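Local coordinates for protein xylan esterase, putative, AXE2C (PDB 2WAA) that removes acetyl groups from acetylated xylan and glucomannan, helping to break down plant cell wall polysaccharides, at residues 275-280 / 305-310; 229-234 / 250-255; 219-224 / 260-265. One frame throughout, in Å; residues are numbered along the deposited sequence.

Overall arrangement
All three contacts lie in the SGNH-hydrolase part of the chain, along its five-stranded parallel sheet. Contact 2 ties the central strand 228-231 to helix 245-262, which runs on into contact 3; there Ile229 CD1 packs 3.5 Å from His263 CD2, with the contact centres about 16 Å apart. Contact 3 encloses contact 2 in sequence and lies away from the active site. At the C-terminal ends of the strands, contact 1 joins the turns after 267-270 and 300-302, its Ile275 side chain about 4 Å from that of the probable charge-relay His316 and about 5 Å from that of the probable nucleophile Ser141. Its centre is about 18 Å from that of contact 2 and 31 Å from that of contact 3.

Contact 1 of 3, residues 275-280 / 305-310; sequences ILNGDK and SSHHPG
His307 and Asn277 meet where the turns following parallel strands 267-270 and 300-302 come together beside the active site. The Asn277 amide lies on one face of the His307 imidazole, its plane only 10° from that of the ring. Asn277 CG sits over the middle of the face, while Asn277 ND2 lies over the same face toward its CD2-NE2 side, 3.6 Å from His307 CD2. A CH-pi contact completes the overlap, with Asn277 CB 3.9 Å from the centroid of the His307 ring. Pro309 N lies over the opposite face, but only near its rim, so the real stack is one-sided.

With CG of His307 turned anti to the backbone N (chi1 164°), the ring swings across to the 275-277 backbone. Its edge meets the carbonyl of Ile275: Ile275 O is 3.0 Å from His307 ND1 and 3.1 Å from His307 CE1. Just outside the segment, Ala274 O takes a weak hydrogen bond from His307 ND1.

The Ile275 CA–CB bond points away from 305-310, and the side chain packs on Val142, Thr235 and Pro317, about 4 Å from a bound acetate that probably came from the crystallisation liquor. The probable nucleophile Ser141 and the probable charge-relay His316 lie nearby. This joining of turns at the C-terminal ends of neighbouring strands forms part of the active-site surroundings, as expected for an alpha/beta fold of the SGNH-hydrolase type.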
loop_
_atom_site.group_PDB
_atom_site.type_symbol
_atom_site.label_atom_id
_atom_site.label_comp_id
_atom_site.label_asym_id
_atom_site.label_seq_id
_atom_site.Cartn_x
_atom_site.Cartn_y
_atom_site.Cartn_z
ATOM N N ILE A 275 16.555 -4.075 -2.551
ATOM C CA ILE A 275 17.493 -4.308 -1.431
ATOM C C ILE A 275 18.573 -5.355 -1.772
ATOM O O ILE A 275 19.752 -5.133 -1.459
ATOM C CB ILE A 275 16.745 -4.696 -0.120
ATOM C CG1 ILE A 275 16.006 -3.449 0.399
ATOM C CG2 ILE A 275 17.739 -5.185 0.889
ATOM C CD1 ILE A 275 15.110 -3.749 1.590
ATOM N N LEU A 276 18.173 -6.460 -2.420
ATOM C CA LEU A 276 19.119 -7.534 -2.704
ATOM C C LEU A 276 20.190 -7.057 -3.648
ATOM O O LEU A 276 19.962 -6.224 -4.540
ATOM C CB LEU A 276 18.430 -8.744 -3.357
ATOM C CG LEU A 276 17.438 -9.447 -2.432
ATOM C CD1 LEU A 276 16.876 -10.635 -3.217
ATOM C CD2 LEU A 276 18.092 -9.866 -1.131
ATOM N N ASN A 277 21.365 -7.605 -3.457
ATOM C CA ASN A 277 22.492 -7.166 -4.241
ATOM C C ASN A 277 23.316 -8.375 -4.548
ATOM O O ASN A 277 23.082 -9.449 -3.957
ATOM C CB ASN A 277 23.321 -6.254 -3.382
ATOM C CG ASN A 277 24.191 -5.396 -4.150
ATOM O OD1 ASN A 277 24.105 -5.324 -5.414
ATOM N ND2 ASN A 277 25.075 -4.704 -3.430
ATOM N N GLY A 278 24.269 -8.213 -5.472
ATOM C CA GLY A 278 25.231 -9.292 -5.711
ATOM C C GLY A 278 24.663 -10.665 -6.010
ATOM O O GLY A 278 23.804 -10.793 -6.853
ATOM N N ASP A 279 25.178 -11.702 -5.353
ATOM C CA ASP A 279 24.789 -13.065 -5.666
ATOM C C ASP A 279 23.330 -13.279 -5.352
ATOM O O ASP A 279 22.650 -14.013 -6.061
ATOM C CB ASP A 279 25.581 -14.136 -4.864
ATOM C CG ASP A 279 27.085 -14.184 -5.230
ATOM O OD1 ASP A 279 27.485 -13.670 -6.305
ATOM O OD2 ASP A 279 27.855 -14.754 -4.412
ATOM N N LYS A 280 22.865 -12.688 -4.263
ATOM C CA LYS A 280 21.466 -12.910 -3.901
ATOM C C LYS A 280 20.511 -12.299 -4.932
ATOM O O LYS A 280 19.513 -12.923 -5.324
ATOM C CB LYS A 280 21.211 -12.334 -2.535
ATOM C CG LYS A 280 21.836 -13.253 -1.490
ATOM C CD LYS A 280 21.652 -12.604 -0.101
ATOM C CE LYS A 280 22.045 -13.625 0.999
ATOM N NZ LYS A 280 21.944 -12.980 2.355
ATOM N N SER A 305 15.764 -3.867 -12.196
ATOM C CA SER A 305 15.919 -2.689 -11.360
ATOM C C SER A 305 17.295 -2.604 -10.784
ATOM O O SER A 305 18.052 -3.586 -10.836
ATOM C CB SER A 305 14.962 -2.795 -10.229
ATOM O OG SER A 305 15.221 -4.021 -9.613
ATOM N N SER A 306 17.597 -1.431 -10.244
ATOM C CA SER A 306 18.879 -1.179 -9.648
ATOM C C SER A 306 18.787 -1.567 -8.197
ATOM O O SER A 306 17.735 -1.457 -7.589
ATOM C CB SER A 306 19.214 0.328 -9.698
ATOM O OG SER A 306 19.503 0.693 -11.035
ATOM N N HIS A 307 19.920 -1.898 -7.621
ATOM C CA HIS A 307 20.017 -1.950 -6.161
ATOM C C HIS A 307 20.111 -0.543 -5.593
ATOM O O HIS A 307 20.835 0.302 -6.128
ATOM C CB HIS A 307 21.285 -2.740 -5.796
ATOM C CG HIS A 307 21.721 -2.570 -4.370
ATOM N ND1 HIS A 307 21.050 -3.137 -3.315
ATOM C CD2 HIS A 307 22.830 -1.984 -3.839
ATOM C CE1 HIS A 307 21.694 -2.873 -2.184
ATOM N NE2 HIS A 307 22.772 -2.172 -2.474
ATOM N N HIS A 308 19.373 -0.267 -4.512
ATOM C CA HIS A 308 19.547 0.981 -3.766
ATOM C C HIS A 308 19.969 0.651 -2.365
ATOM O O HIS A 308 19.363 -0.186 -1.722
ATOM C CB HIS A 308 18.252 1.791 -3.782
ATOM C CG HIS A 308 17.858 2.195 -5.162
ATOM N ND1 HIS A 308 18.409 3.295 -5.794
ATOM C CD2 HIS A 308 17.043 1.602 -6.066
ATOM C CE1 HIS A 308 17.918 3.381 -7.017
ATOM N NE2 HIS A 308 17.090 2.368 -7.211
ATOM N N PRO A 309 21.042 1.296 -1.885
ATOM C CA PRO A 309 21.657 0.812 -0.661
ATOM C C PRO A 309 21.118 1.409 0.630
ATOM O O PRO A 309 21.633 1.076 1.677
ATOM C CB PRO A 309 23.139 1.210 -0.857
ATOM C CG PRO A 309 23.020 2.528 -1.547
ATOM C CD PRO A 309 21.933 2.224 -2.608
ATOM N N GLY A 310 20.125 2.293 0.595
ATOM C CA GLY A 310 19.737 2.975 1.819
ATOM C C GLY A 310 20.784 4.013 2.208
ATOM O O GLY A 310 21.360 4.662 1.346
#

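Contact 2 of 3, residues 229-234 / 250-255; sequences IISAIG and NTYTRF
Tyr252 and Ser231 share a hydrogen bond between hydroxyls, Tyr252 OH to Ser231 OG at 2.9 Å, with the serine oxygen lying near the plane of the phenol ring at its edge. Beside this pair the Ile233 methyl CG2 packs 3.7 Å from Tyr252 OH and 4.0 Å from Tyr252 CZ; it comes in obliquely, and the isoleucine and tyrosine side chains run past each other in opposite directions. A water also sits in the ring plane. It donates a secure hydrogen bond to Ile233 O, 2.7 Å from the water oxygen, but the contact between the water oxygen and Tyr252 OH, at 2.5 Å, is too short to be relied on as a hydrogen bond.

The next layer sets these groups in place. Ser231 belongs to strand 228-231 and is held by backbone bonding to Val269 of the adjacent strand; its OG stands anti to the backbone N (chi1 -178°), which points the hydroxyl at the end of the Tyr252 ring. Tyr252 extends from helix 245-262 toward the strand and packs against Leu189 and Thr291. Ile233 in turn rests on Leu202. Strand, helix and the following strand 267-270 form a beta-alpha-beta crossover, and the chain just beyond Ile233 leads to Asn236, a probable transition-state stabiliser.

Within this buried interface the firm polar link is the bond between Ser231 OG and Tyr252 OH. Either hydroxyl could supply its proton, so the strand and helix can stay joined here whichever one donates.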
loop_
_atom_site.group_PDB
_atom_site.type_symbol
_atom_site.label_atom_id
_atom_site.label_comp_id
_atom_site.label_asym_id
_atom_site.label_seq_id
_atom_site.Cartn_x
_atom_site.Cartn_y
_atom_site.Cartn_z
ATOM N N ILE A 229 -0.440 -6.054 -11.967
ATOM C CA ILE A 229 0.007 -6.529 -10.677
ATOM C C ILE A 229 1.542 -6.569 -10.700
ATOM O O ILE A 229 2.151 -7.203 -11.561
ATOM C CB ILE A 229 -0.529 -7.927 -10.349
ATOM C CG1 ILE A 229 -2.059 -7.929 -10.450
ATOM C CG2 ILE A 229 0.025 -8.396 -8.964
ATOM C CD1 ILE A 229 -2.669 -9.236 -10.229
ATOM N N ILE A 230 2.161 -5.902 -9.749
ATOM C CA ILE A 230 3.627 -5.974 -9.645
ATOM C C ILE A 230 3.938 -6.832 -8.460
ATOM O O ILE A 230 3.456 -6.531 -7.369
ATOM C CB ILE A 230 4.193 -4.565 -9.398
ATOM C CG1 ILE A 230 3.807 -3.691 -10.610
ATOM C CG2 ILE A 230 5.766 -4.603 -9.226
ATOM C CD1 ILE A 230 3.966 -2.227 -10.362
ATOM N N SER A 231 4.780 -7.852 -8.628
ATOM C CA SER A 231 5.199 -8.610 -7.451
ATOM C C SER A 231 6.683 -8.340 -7.211
ATOM O O SER A 231 7.501 -8.690 -8.052
ATOM C CB SER A 231 4.998 -10.102 -7.701
ATOM O OG SER A 231 5.379 -10.800 -6.523
ATOM N N ALA A 232 7.002 -7.699 -6.084
ATOM C CA ALA A 232 8.357 -7.276 -5.709
ATOM C C ALA A 232 8.782 -8.002 -4.416
ATOM O O ALA A 232 9.569 -7.450 -3.612
ATOM C CB ALA A 232 8.341 -5.749 -5.494
ATOM N N ILE A 233 8.352 -9.256 -4.248
ATOM C CA ILE A 233 8.657 -10.000 -3.010
ATOM C C ILE A 233 10.027 -10.647 -3.183
ATOM O O ILE A 233 10.509 -10.810 -4.326
ATOM C CB ILE A 233 7.567 -11.078 -2.749
ATOM C CG1 ILE A 233 7.662 -11.639 -1.343
ATOM C CG2 ILE A 233 7.644 -12.203 -3.816
ATOM C CD1 ILE A 233 7.105 -10.615 -0.253
ATOM N N GLY A 234 10.671 -11.011 -2.074
ATOM C CA GLY A 234 11.918 -11.747 -2.172
ATOM C C GLY A 234 13.030 -11.384 -1.193
ATOM O O GLY A 234 13.740 -12.286 -0.755
ATOM N N ASN A 250 8.939 -23.378 -7.620
ATOM C CA ASN A 250 7.642 -24.026 -7.631
ATOM C C ASN A 250 6.604 -23.235 -6.832
ATOM O O ASN A 250 5.437 -23.160 -7.240
ATOM C CB ASN A 250 7.739 -25.467 -7.131
ATOM C CG ASN A 250 8.428 -26.364 -8.137
ATOM O OD1 ASN A 250 8.444 -26.082 -9.362
ATOM N ND2 ASN A 250 8.967 -27.465 -7.647
ATOM N N THR A 251 6.997 -22.627 -5.718
ATOM C CA THR A 251 5.995 -21.846 -5.029
ATOM C C THR A 251 5.705 -20.511 -5.688
ATOM O O THR A 251 4.546 -20.101 -5.690
ATOM C CB THR A 251 6.030 -21.906 -3.457
ATOM O OG1 THR A 251 5.830 -20.617 -2.843
ATOM C CG2 THR A 251 7.261 -22.584 -2.961
ATOM N N TYR A 252 6.698 -19.902 -6.339
ATOM C CA TYR A 252 6.418 -18.660 -7.037
ATOM C C TYR A 252 5.472 -18.963 -8.200
ATOM O O TYR A 252 4.512 -18.227 -8.451
ATOM C CB TYR A 252 7.695 -18.001 -7.549
ATOM C CG TYR A 252 7.654 -16.482 -7.541
ATOM C CD1 TYR A 252 6.438 -15.789 -7.485
ATOM C CD2 TYR A 252 8.830 -15.753 -7.548
ATOM C CE1 TYR A 252 6.401 -14.355 -7.485
ATOM C CE2 TYR A 252 8.812 -14.327 -7.574
ATOM C CZ TYR A 252 7.601 -13.651 -7.531
ATOM O OH TYR A 252 7.630 -12.285 -7.494
ATOM N N THR A 253 5.742 -20.065 -8.923
ATOM C CA THR A 253 4.896 -20.441 -10.044
ATOM C C THR A 253 3.471 -20.672 -9.543
ATOM O O THR A 253 2.508 -20.177 -10.147
ATOM C CB THR A 253 5.437 -21.725 -10.691
ATOM O OG1 THR A 253 6.710 -21.406 -11.280
ATOM C CG2 THR A 253 4.497 -22.253 -11.779
ATOM N N ARG A 254 3.330 -21.398 -8.433
ATOM C CA ARG A 254 1.991 -21.661 -7.942
ATOM C C ARG A 254 1.280 -20.370 -7.531
ATOM O O ARG A 254 0.098 -20.202 -7.822
ATOM C CB ARG A 254 1.996 -22.704 -6.837
ATOM C CG ARG A 254 0.576 -23.105 -6.465
ATOM C CD ARG A 254 0.488 -24.405 -5.700
ATOM N NE ARG A 254 -0.874 -24.603 -5.201
ATOM C CZ ARG A 254 -1.600 -25.698 -5.421
ATOM N NH1 ARG A 254 -1.086 -26.707 -6.118
ATOM N NH2 ARG A 254 -2.827 -25.790 -4.932
ATOM N N PHE A 255 1.990 -19.452 -6.890
ATOM C CA PHE A 255 1.362 -18.159 -6.522
ATOM C C PHE A 255 0.925 -17.326 -7.738
ATOM O O PHE A 255 -0.176 -16.759 -7.754
ATOM C CB PHE A 255 2.301 -17.377 -5.566
ATOM C CG PHE A 255 1.747 -16.028 -5.139
ATOM C CD1 PHE A 255 0.525 -15.952 -4.472
ATOM C CD2 PHE A 255 2.426 -14.845 -5.442
ATOM C CE1 PHE A 255 -0.014 -14.703 -4.098
ATOM C CE2 PHE A 255 1.901 -13.597 -5.062
ATOM C CZ PHE A 255 0.668 -13.534 -4.395
HETATM O O HOH W 1 9.773 -11.079 -6.901
#

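Contact 3 of 3, residues 219-224 / 260-265; sequences WDHHRY and LDNHPQ
His263 and His221 form the close part of this contact, where the end of helix 245-262 meets the loop before strand 228-231. The edge of His263 faces the ring of His221 in an offset edge-to-face pair, with planes at 89° and centroids 5.0 Å apart. His263 CE1 leads, 3.5 Å from His221 ND1. Gln225 holds His263 ND1 and Tyr206 OH holds His263 NE2, fixing the rotation of this buried ring from both nitrogens.

The Asn262 side of the contact is looser: Asn262 ND2 stays 3.7 Å from His221 NE2, and its amide is tilted 31° from the imidazole. Tyr206 OH bonds Asn262 ND2 as well, while the Tyr206 ring stacks on His221, so one tyrosine braces all three side chains. Outside this cluster, Asp220 and His222 are exposed; Asp220 OD1 accepts from His222 N at 3.1 Å in an Asx turn.

The two segments thus meet through ring packing, and the polar bonding runs through Tyr206 and Gln225. His263 CE1 is flanked by the two ring nitrogens, so its C-H is probably polarised, consistent with its approach to the neighbouring imidazole.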
loop_
_atom_site.group_PDB
_atom_site.type_symbol
_atom_site.label_atom_id
_atom_site.label_comp_id
_atom_site.label_asym_id
_atom_site.label_seq_id
_atom_site.Cartn_x
_atom_site.Cartn_y
_atom_site.Cartn_z
ATOM N N TRP A 219 -10.305 -11.047 1.903
ATOM C CA TRP A 219 -10.501 -10.021 0.880
ATOM C C TRP A 219 -11.190 -10.615 -0.345
ATOM O O TRP A 219 -10.661 -11.558 -1.013
ATOM C CB TRP A 219 -9.140 -9.391 0.479
ATOM C CG TRP A 219 -9.264 -8.387 -0.606
ATOM C CD1 TRP A 219 -8.884 -8.542 -1.922
ATOM C CD2 TRP A 219 -9.821 -7.079 -0.501
ATOM N NE1 TRP A 219 -9.162 -7.395 -2.633
ATOM C CE2 TRP A 219 -9.741 -6.482 -1.784
ATOM C CE3 TRP A 219 -10.387 -6.350 0.554
ATOM C CZ2 TRP A 219 -10.211 -5.204 -2.043
ATOM C CZ3 TRP A 219 -10.854 -5.078 0.310
ATOM C CH2 TRP A 219 -10.752 -4.506 -0.988
ATOM N N ASP A 220 -12.352 -10.055 -0.684
ATOM C CA ASP A 220 -13.026 -10.457 -1.908
ATOM C C ASP A 220 -12.414 -9.732 -3.121
ATOM O O ASP A 220 -12.483 -8.510 -3.222
ATOM C CB ASP A 220 -14.497 -10.088 -1.758
ATOM C CG ASP A 220 -15.324 -10.438 -2.986
ATOM O OD1 ASP A 220 -14.780 -11.016 -3.961
ATOM O OD2 ASP A 220 -16.531 -10.100 -2.945
ATOM N N HIS A 221 -11.806 -10.489 -4.045
ATOM C CA HIS A 221 -11.073 -9.869 -5.167
ATOM C C HIS A 221 -11.939 -9.123 -6.149
ATOM O O HIS A 221 -11.458 -8.308 -6.931
ATOM C CB HIS A 221 -10.249 -10.940 -5.871
ATOM C CG HIS A 221 -9.166 -11.463 -5.018
ATOM N ND1 HIS A 221 -8.093 -10.684 -4.653
ATOM C CD2 HIS A 221 -8.991 -12.661 -4.416
ATOM C CE1 HIS A 221 -7.295 -11.388 -3.871
ATOM N NE2 HIS A 221 -7.824 -12.579 -3.702
ATOM N N HIS A 222 -13.238 -9.392 -6.116
ATOM C CA HIS A 222 -14.157 -8.689 -6.985
ATOM C C HIS A 222 -14.150 -7.213 -6.604
ATOM O O HIS A 222 -14.566 -6.354 -7.368
ATOM C CB HIS A 222 -15.568 -9.281 -6.804
ATOM C CG HIS A 222 -16.591 -8.683 -7.727
ATOM N ND1 HIS A 222 -17.315 -7.547 -7.411
ATOM C CD2 HIS A 222 -17.006 -9.059 -8.965
ATOM C CE1 HIS A 222 -18.122 -7.243 -8.417
ATOM N NE2 HIS A 222 -17.958 -8.146 -9.371
ATOM N N ARG A 223 -13.678 -6.912 -5.398
ATOM C CA ARG A 223 -13.688 -5.524 -4.925
ATOM C C ARG A 223 -12.538 -4.700 -5.512
ATOM O O ARG A 223 -12.532 -3.475 -5.370
ATOM C CB ARG A 223 -13.583 -5.459 -3.381
ATOM C CG ARG A 223 -14.764 -6.140 -2.614
ATOM C CD ARG A 223 -14.481 -6.175 -1.063
ATOM N NE ARG A 223 -14.514 -4.823 -0.498
ATOM C CZ ARG A 223 -14.130 -4.516 0.738
ATOM N NH1 ARG A 223 -13.728 -5.471 1.573
ATOM N NH2 ARG A 223 -14.217 -3.253 1.150
ATOM N N TYR A 224 -11.521 -5.355 -6.080
ATOM C CA TYR A 224 -10.460 -4.597 -6.790
ATOM C C TYR A 224 -9.826 -5.501 -7.840
ATOM O O TYR A 224 -9.120 -6.449 -7.492
ATOM C CB TYR A 224 -9.391 -4.139 -5.785
ATOM C CG TYR A 224 -8.372 -3.171 -6.349
ATOM C CD1 TYR A 224 -8.693 -1.837 -6.570
ATOM C CD2 TYR A 224 -7.091 -3.597 -6.679
ATOM C CE1 TYR A 224 -7.766 -0.927 -7.102
ATOM C CE2 TYR A 224 -6.129 -2.676 -7.209
ATOM C CZ TYR A 224 -6.489 -1.358 -7.405
ATOM O OH TYR A 224 -5.575 -0.439 -7.876
ATOM N N LEU A 260 -3.102 -15.180 -11.664
ATOM C CA LEU A 260 -3.573 -15.169 -13.053
ATOM C C LEU A 260 -5.058 -15.579 -13.089
ATOM O O LEU A 260 -5.851 -15.059 -13.878
ATOM C CB LEU A 260 -2.750 -16.167 -13.887
ATOM C CG LEU A 260 -1.309 -15.720 -14.304
ATOM C CD1 LEU A 260 -0.476 -16.942 -14.811
ATOM C CD2 LEU A 260 -1.348 -14.641 -15.323
ATOM N N ASP A 261 -5.384 -16.552 -12.267
ATOM C CA ASP A 261 -6.740 -17.105 -12.190
ATOM C C ASP A 261 -7.678 -16.116 -11.478
ATOM O O ASP A 261 -8.784 -15.867 -11.938
ATOM C CB ASP A 261 -6.688 -18.447 -11.451
ATOM C CG ASP A 261 -8.051 -18.982 -11.131
ATOM O OD1 ASP A 261 -8.958 -18.791 -11.991
ATOM O OD2 ASP A 261 -8.238 -19.583 -10.036
ATOM N N ASN A 262 -7.230 -15.517 -10.375
ATOM C CA ASN A 262 -8.078 -14.529 -9.664
ATOM C C ASN A 262 -8.349 -13.227 -10.395
ATOM O O ASN A 262 -9.352 -12.560 -10.122
ATOM C CB ASN A 262 -7.446 -14.167 -8.303
ATOM C CG ASN A 262 -7.516 -15.305 -7.309
ATOM O OD1 ASN A 262 -8.128 -16.349 -7.594
ATOM N ND2 ASN A 262 -6.890 -15.128 -6.150
ATOM N N HIS A 263 -7.446 -12.850 -11.308
ATOM C CA HIS A 263 -7.473 -11.528 -11.969
ATOM C C HIS A 263 -7.261 -11.771 -13.451
ATOM O O HIS A 263 -6.136 -11.565 -13.986
ATOM C CB HIS A 263 -6.313 -10.687 -11.432
ATOM C CG HIS A 263 -6.283 -10.621 -9.933
ATOM N ND1 HIS A 263 -7.265 -9.986 -9.202
ATOM C CD2 HIS A 263 -5.402 -11.124 -9.033
ATOM C CE1 HIS A 263 -6.975 -10.084 -7.908
ATOM N NE2 HIS A 263 -5.856 -10.780 -7.782
ATOM N N PRO A 264 -8.312 -12.276 -14.129
ATOM C CA PRO A 264 -8.130 -12.820 -15.470
ATOM C C PRO A 264 -7.719 -11.760 -16.461
ATOM O O PRO A 264 -7.160 -12.091 -17.512
ATOM C CB PRO A 264 -9.529 -13.388 -15.829
ATOM C CG PRO A 264 -10.483 -12.714 -14.868
ATOM C CD PRO A 264 -9.678 -12.515 -13.604
ATOM N N GLN A 265 -8.006 -10.506 -16.142
ATOM C CA GLN A 265 -7.692 -9.356 -16.999
ATOM C C GLN A 265 -6.303 -8.753 -16.701
ATOM O O GLN A 265 -5.865 -7.836 -17.424
ATOM C CB GLN A 265 -8.708 -8.225 -16.746
ATOM C CG GLN A 265 -8.473 -7.447 -15.362
ATOM C CD GLN A 265 -8.658 -8.387 -14.129
ATOM O OE1 GLN A 265 -9.364 -9.390 -14.222
ATOM N NE2 GLN A 265 -8.033 -8.047 -12.983
#